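Local structure of allantoicase (Saccharomyces cerevisiae, 1O59) at residues A104-A115 against G186-V197. The protein catalyses the hydrolysis of allantoate to (S)-ureidoglycolate and urea, a step of allantoin degradation that lets yeast use purines as secondary nitrogen sources. Residues are numbered along the deposited sequence; the frame is centred on the assembly and turned at random.
Sequences AAHIIGGEIDTA and GIARFRLYGRVV
Strands 105-113 and 189-196 pair antiparallel from A105 with V196 to D113 with R189; one classic beta bulge interrupts the ladder and a second closes its D113 end. At the first, I108 and G109 both face Y193, whose O takes a nearly straight bond from I108 N (2.9 Å, 175°) and a weak one from G109 N. At the second, D113 O accepts from both A188 N (2.7 Å) and R189 N.

On one face, I107 crosses L192 at about a right angle, CD1 lying 3.7 Å from L192 CD2. I112 sets CD1 obliquely against the F190 ring, 3.4 Å from CD1 of F190.

On the other face, E111 and R191 run side by side, and the Y193 ring lies obliquely over G109 and G110, its CD2 3.6 Å from G110 CA. With CG anti to the backbone N (chi1 175°) and the chain extended, E111 OE1 accepts from two waters; one also bonds Y193 OH (2.7 Å), the other R191 NE. E111 OE2 forms a salt bridge with R160, R189 pairs with D81, and R191 NH1 hydrogen-bonds Q62 O.

Strand 160-164 flanks 105-113 on its other edge, and F190, L192 and I112 pack against strand 176-182 of the five-stranded sheet, forming a beta-sandwich consistent with a galactose-binding-domain-like fold.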
loop_
_atom_site.group_PDB
_atom_site.type_symbol
_atom_site.label_atom_id
_atom_site.label_comp_id
_atom_site.label_asym_id
_atom_site.label_seq_id
_atom_site.Cartn_x
_atom_site.Cartn_y
_atom_site.Cartn_z
ATOM N N ALA A 104 -11.119 0.119 -7.380
ATOM C CA ALA A 104 -11.474 1.520 -7.367
ATOM C C ALA A 104 -11.131 2.143 -6.004
ATOM O O ALA A 104 -11.062 1.460 -4.985
ATOM C CB ALA A 104 -12.946 1.689 -7.655
ATOM N N ALA A 105 -10.920 3.449 -5.979
ATOM C CA ALA A 105 -10.630 4.148 -4.739
ATOM C C ALA A 105 -10.925 5.658 -4.808
ATOM O O ALA A 105 -10.889 6.274 -5.881
ATOM C CB ALA A 105 -9.164 3.919 -4.360
ATOM N N HIS A 106 -11.200 6.231 -3.640
ATOM C CA HIS A 106 -11.214 7.683 -3.424
ATOM C C HIS A 106 -9.802 8.143 -2.981
ATOM O O HIS A 106 -9.221 7.550 -2.078
ATOM C CB HIS A 106 -12.230 8.023 -2.336
ATOM C CG HIS A 106 -13.656 7.741 -2.704
ATOM N ND1 HIS A 106 -14.285 6.556 -2.395
ATOM C CD2 HIS A 106 -14.589 8.506 -3.313
ATOM C CE1 HIS A 106 -15.542 6.598 -2.807
ATOM N NE2 HIS A 106 -15.749 7.771 -3.372
ATOM N N ILE A 107 -9.241 9.183 -3.604
ATOM C CA ILE A 107 -7.829 9.586 -3.340
ATOM C C ILE A 107 -7.675 10.636 -2.256
ATOM O O ILE A 107 -8.430 11.595 -2.208
ATOM C CB ILE A 107 -7.150 10.082 -4.639
ATOM C CG1 ILE A 107 -7.297 9.045 -5.744
ATOM C CG2 ILE A 107 -5.682 10.380 -4.402
ATOM C CD1 ILE A 107 -6.740 7.625 -5.353
ATOM N N ILE A 108 -6.697 10.439 -1.374
ATOM C CA ILE A 108 -6.426 11.389 -0.286
ATOM C C ILE A 108 -5.059 12.084 -0.404
ATOM O O ILE A 108 -4.899 13.240 -0.009
ATOM C CB ILE A 108 -6.561 10.695 1.112
ATOM C CG1 ILE A 108 -6.170 11.670 2.228
ATOM C CG2 ILE A 108 -5.745 9.402 1.213
ATOM C CD1 ILE A 108 -7.097 12.904 2.304
ATOM N N GLY A 109 -4.064 11.377 -0.930
ATOM C CA GLY A 109 -2.726 11.935 -0.982
ATOM C C GLY A 109 -1.773 11.042 -1.684
ATOM O O GLY A 109 -2.187 10.138 -2.412
ATOM N N GLY A 110 -0.493 11.291 -1.455
ATOM C CA GLY A 110 0.546 10.522 -2.127
ATOM C C GLY A 110 1.954 10.904 -1.767
ATOM O O GLY A 110 2.191 11.748 -0.902
ATOM N N GLU A 111 2.892 10.237 -2.424
ATOM C CA GLU A 111 4.315 10.545 -2.330
ATOM C C GLU A 111 4.970 10.615 -3.710
ATOM O O GLU A 111 4.796 9.711 -4.567
ATOM C CB GLU A 111 5.091 9.508 -1.488
ATOM C CG GLU A 111 6.617 9.774 -1.502
ATOM C CD GLU A 111 7.479 8.771 -0.709
ATOM O OE1 GLU A 111 6.943 7.996 0.127
ATOM O OE2 GLU A 111 8.720 8.771 -0.920
ATOM N N ILE A 112 5.761 11.659 -3.884
ATOM C CA ILE A 112 6.686 11.756 -4.994
ATOM C C ILE A 112 8.106 11.822 -4.436
ATOM O O ILE A 112 8.459 12.748 -3.686
ATOM C CB ILE A 112 6.360 12.997 -5.866
ATOM C CG1 ILE A 112 5.051 12.774 -6.675
ATOM C CG2 ILE A 112 7.533 13.368 -6.790
ATOM C CD1 ILE A 112 5.202 11.809 -7.851
ATOM N N ASP A 113 8.893 10.800 -4.786
ATOM C CA ASP A 113 10.310 10.719 -4.416
ATOM C C ASP A 113 11.226 10.944 -5.644
ATOM O O ASP A 113 11.274 10.123 -6.576
ATOM C CB ASP A 113 10.588 9.348 -3.769
ATOM C CG ASP A 113 11.960 9.272 -3.038
ATOM O OD1 ASP A 113 12.780 10.257 -3.053
ATOM O OD2 ASP A 113 12.287 8.224 -2.418
ATOM N N THR A 114 11.961 12.042 -5.638
ATOM C CA THR A 114 12.942 12.332 -6.688
ATOM C C THR A 114 14.342 11.839 -6.329
ATOM O O THR A 114 15.314 12.339 -6.865
ATOM C CB THR A 114 12.994 13.869 -6.971
ATOM O OG1 THR A 114 13.227 14.597 -5.760
ATOM C CG2 THR A 114 11.659 14.400 -7.449
ATOM N N ALA A 115 14.449 10.866 -5.427
ATOM C CA ALA A 115 15.746 10.324 -4.967
ATOM C C ALA A 115 16.797 10.132 -6.047
ATOM O O ALA A 115 16.560 9.458 -7.068
ATOM C CB ALA A 115 15.539 9.002 -4.237
ATOM N N GLY A 186 13.381 13.256 -14.004
ATOM C CA GLY A 186 13.390 11.980 -13.310
ATOM C C GLY A 186 12.552 11.989 -12.049
ATOM O O GLY A 186 12.456 13.008 -11.330
ATOM N N ILE A 187 11.938 10.841 -11.804
ATOM C CA ILE A 187 11.263 10.560 -10.559
ATOM C C ILE A 187 11.573 9.107 -10.162
ATOM O O ILE A 187 11.379 8.182 -10.950
ATOM C CB ILE A 187 9.734 10.754 -10.699
ATOM C CG1 ILE A 187 9.377 12.230 -11.009
ATOM C CG2 ILE A 187 9.010 10.292 -9.415
ATOM C CD1 ILE A 187 7.915 12.424 -11.434
ATOM N N ALA A 188 11.985 8.926 -8.912
ATOM C CA ALA A 188 12.319 7.612 -8.374
ATOM C C ALA A 188 11.054 6.804 -8.049
ATOM O O ALA A 188 10.864 5.704 -8.601
ATOM C CB ALA A 188 13.216 7.766 -7.138
ATOM N N ARG A 189 10.180 7.364 -7.204
ATOM C CA ARG A 189 8.976 6.654 -6.761
ATOM C C ARG A 189 7.743 7.491 -6.779
ATOM O O ARG A 189 7.794 8.711 -6.500
ATOM C CB ARG A 189 9.124 6.100 -5.342
ATOM C CG ARG A 189 10.114 4.936 -5.202
ATOM C CD ARG A 189 9.741 3.694 -5.973
ATOM N NE ARG A 189 10.726 2.619 -5.736
ATOM C CZ ARG A 189 11.880 2.480 -6.385
ATOM N NH1 ARG A 189 12.227 3.291 -7.375
ATOM N NH2 ARG A 189 12.675 1.479 -6.070
ATOM N N PHE A 190 6.619 6.829 -7.053
ATOM C CA PHE A 190 5.292 7.477 -6.959
ATOM C C PHE A 190 4.295 6.605 -6.206
ATOM O O PHE A 190 3.932 5.532 -6.677
ATOM C CB PHE A 190 4.776 7.810 -8.358
ATOM C CG PHE A 190 3.370 8.396 -8.405
ATOM C CD1 PHE A 190 2.914 9.319 -7.432
ATOM C CD2 PHE A 190 2.514 8.061 -9.458
ATOM C CE1 PHE A 190 1.628 9.860 -7.498
ATOM C CE2 PHE A 190 1.242 8.624 -9.543
ATOM C CZ PHE A 190 0.800 9.523 -8.558
ATOM N N ARG A 191 3.888 7.058 -5.023
ATOM C CA ARG A 191 2.852 6.392 -4.233
ATOM C C ARG A 191 1.569 7.217 -4.291
ATOM O O ARG A 191 1.620 8.416 -4.135
ATOM C CB ARG A 191 3.281 6.314 -2.759
ATOM C CG ARG A 191 4.701 5.846 -2.485
ATOM C CD ARG A 191 5.063 4.552 -3.169
ATOM N NE ARG A 191 6.368 3.987 -2.779
ATOM C CZ ARG A 191 6.942 2.965 -3.428
ATOM N NH1 ARG A 191 6.355 2.461 -4.513
ATOM N NH2 ARG A 191 8.105 2.462 -3.022
ATOM N N LEU A 192 0.421 6.593 -4.488
ATOM C CA LEU A 192 -0.840 7.327 -4.394
ATOM C C LEU A 192 -1.817 6.653 -3.410
ATOM O O LEU A 192 -2.237 5.500 -3.604
ATOM C CB LEU A 192 -1.486 7.529 -5.779
ATOM C CG LEU A 192 -2.566 8.618 -5.755
ATOM C CD1 LEU A 192 -1.989 10.050 -5.682
ATOM C CD2 LEU A 192 -3.458 8.477 -6.941
ATOM N N TYR A 193 -2.160 7.384 -2.345
ATOM C CA TYR A 193 -2.985 6.822 -1.272
ATOM C C TYR A 193 -4.473 7.029 -1.486
ATOM O O TYR A 193 -4.930 8.179 -1.668
ATOM C CB TYR A 193 -2.529 7.337 0.127
ATOM C CG TYR A 193 -1.084 6.973 0.359
ATOM C CD1 TYR A 193 -0.721 5.638 0.518
ATOM C CD2 TYR A 193 -0.077 7.941 0.348
ATOM C CE1 TYR A 193 0.604 5.264 0.689
ATOM C CE2 TYR A 193 1.246 7.578 0.515
ATOM C CZ TYR A 193 1.576 6.224 0.687
ATOM O OH TYR A 193 2.863 5.802 0.831
ATOM N N GLY A 194 -5.226 5.931 -1.434
ATOM C CA GLY A 194 -6.682 6.030 -1.540
ATOM C C GLY A 194 -7.450 5.057 -0.654
ATOM O O GLY A 194 -6.927 4.039 -0.245
ATOM N N ARG A 195 -8.693 5.399 -0.342
ATOM C CA ARG A 195 -9.544 4.558 0.469
ATOM C C ARG A 195 -10.175 3.646 -0.549
ATOM O O ARG A 195 -10.825 4.115 -1.464
ATOM C CB ARG A 195 -10.594 5.383 1.248
ATOM C CG ARG A 195 -11.144 4.714 2.487
ATOM C CD ARG A 195 -12.014 3.496 2.235
ATOM N NE ARG A 195 -12.410 2.886 3.503
ATOM C CZ ARG A 195 -11.857 1.815 4.058
ATOM N NH1 ARG A 195 -10.883 1.161 3.460
ATOM N NH2 ARG A 195 -12.307 1.392 5.231
ATOM N N VAL A 196 -9.958 2.343 -0.398
ATOM C CA VAL A 196 -10.422 1.374 -1.364
ATOM C C VAL A 196 -11.920 1.223 -1.257
ATOM O O VAL A 196 -12.481 1.215 -0.166
ATOM C CB VAL A 196 -9.723 -0.010 -1.183
ATOM C CG1 VAL A 196 -10.301 -1.055 -2.147
ATOM C CG2 VAL A 196 -8.238 0.115 -1.368
ATOM N N VAL A 197 -12.548 1.137 -2.424
ATOM C CA VAL A 197 -13.941 0.755 -2.560
ATOM C C VAL A 197 -14.018 -0.743 -2.856
ATOM O O VAL A 197 -13.574 -1.184 -3.931
ATOM C CB VAL A 197 -14.601 1.483 -3.744
ATOM C CG1 VAL A 197 -16.081 1.101 -3.844
ATOM C CG2 VAL A 197 -14.430 2.999 -3.601
HETATM O O HOH W 1 4.510 7.782 1.542
HETATM O O HOH W 2 7.320 5.461 -0.027
#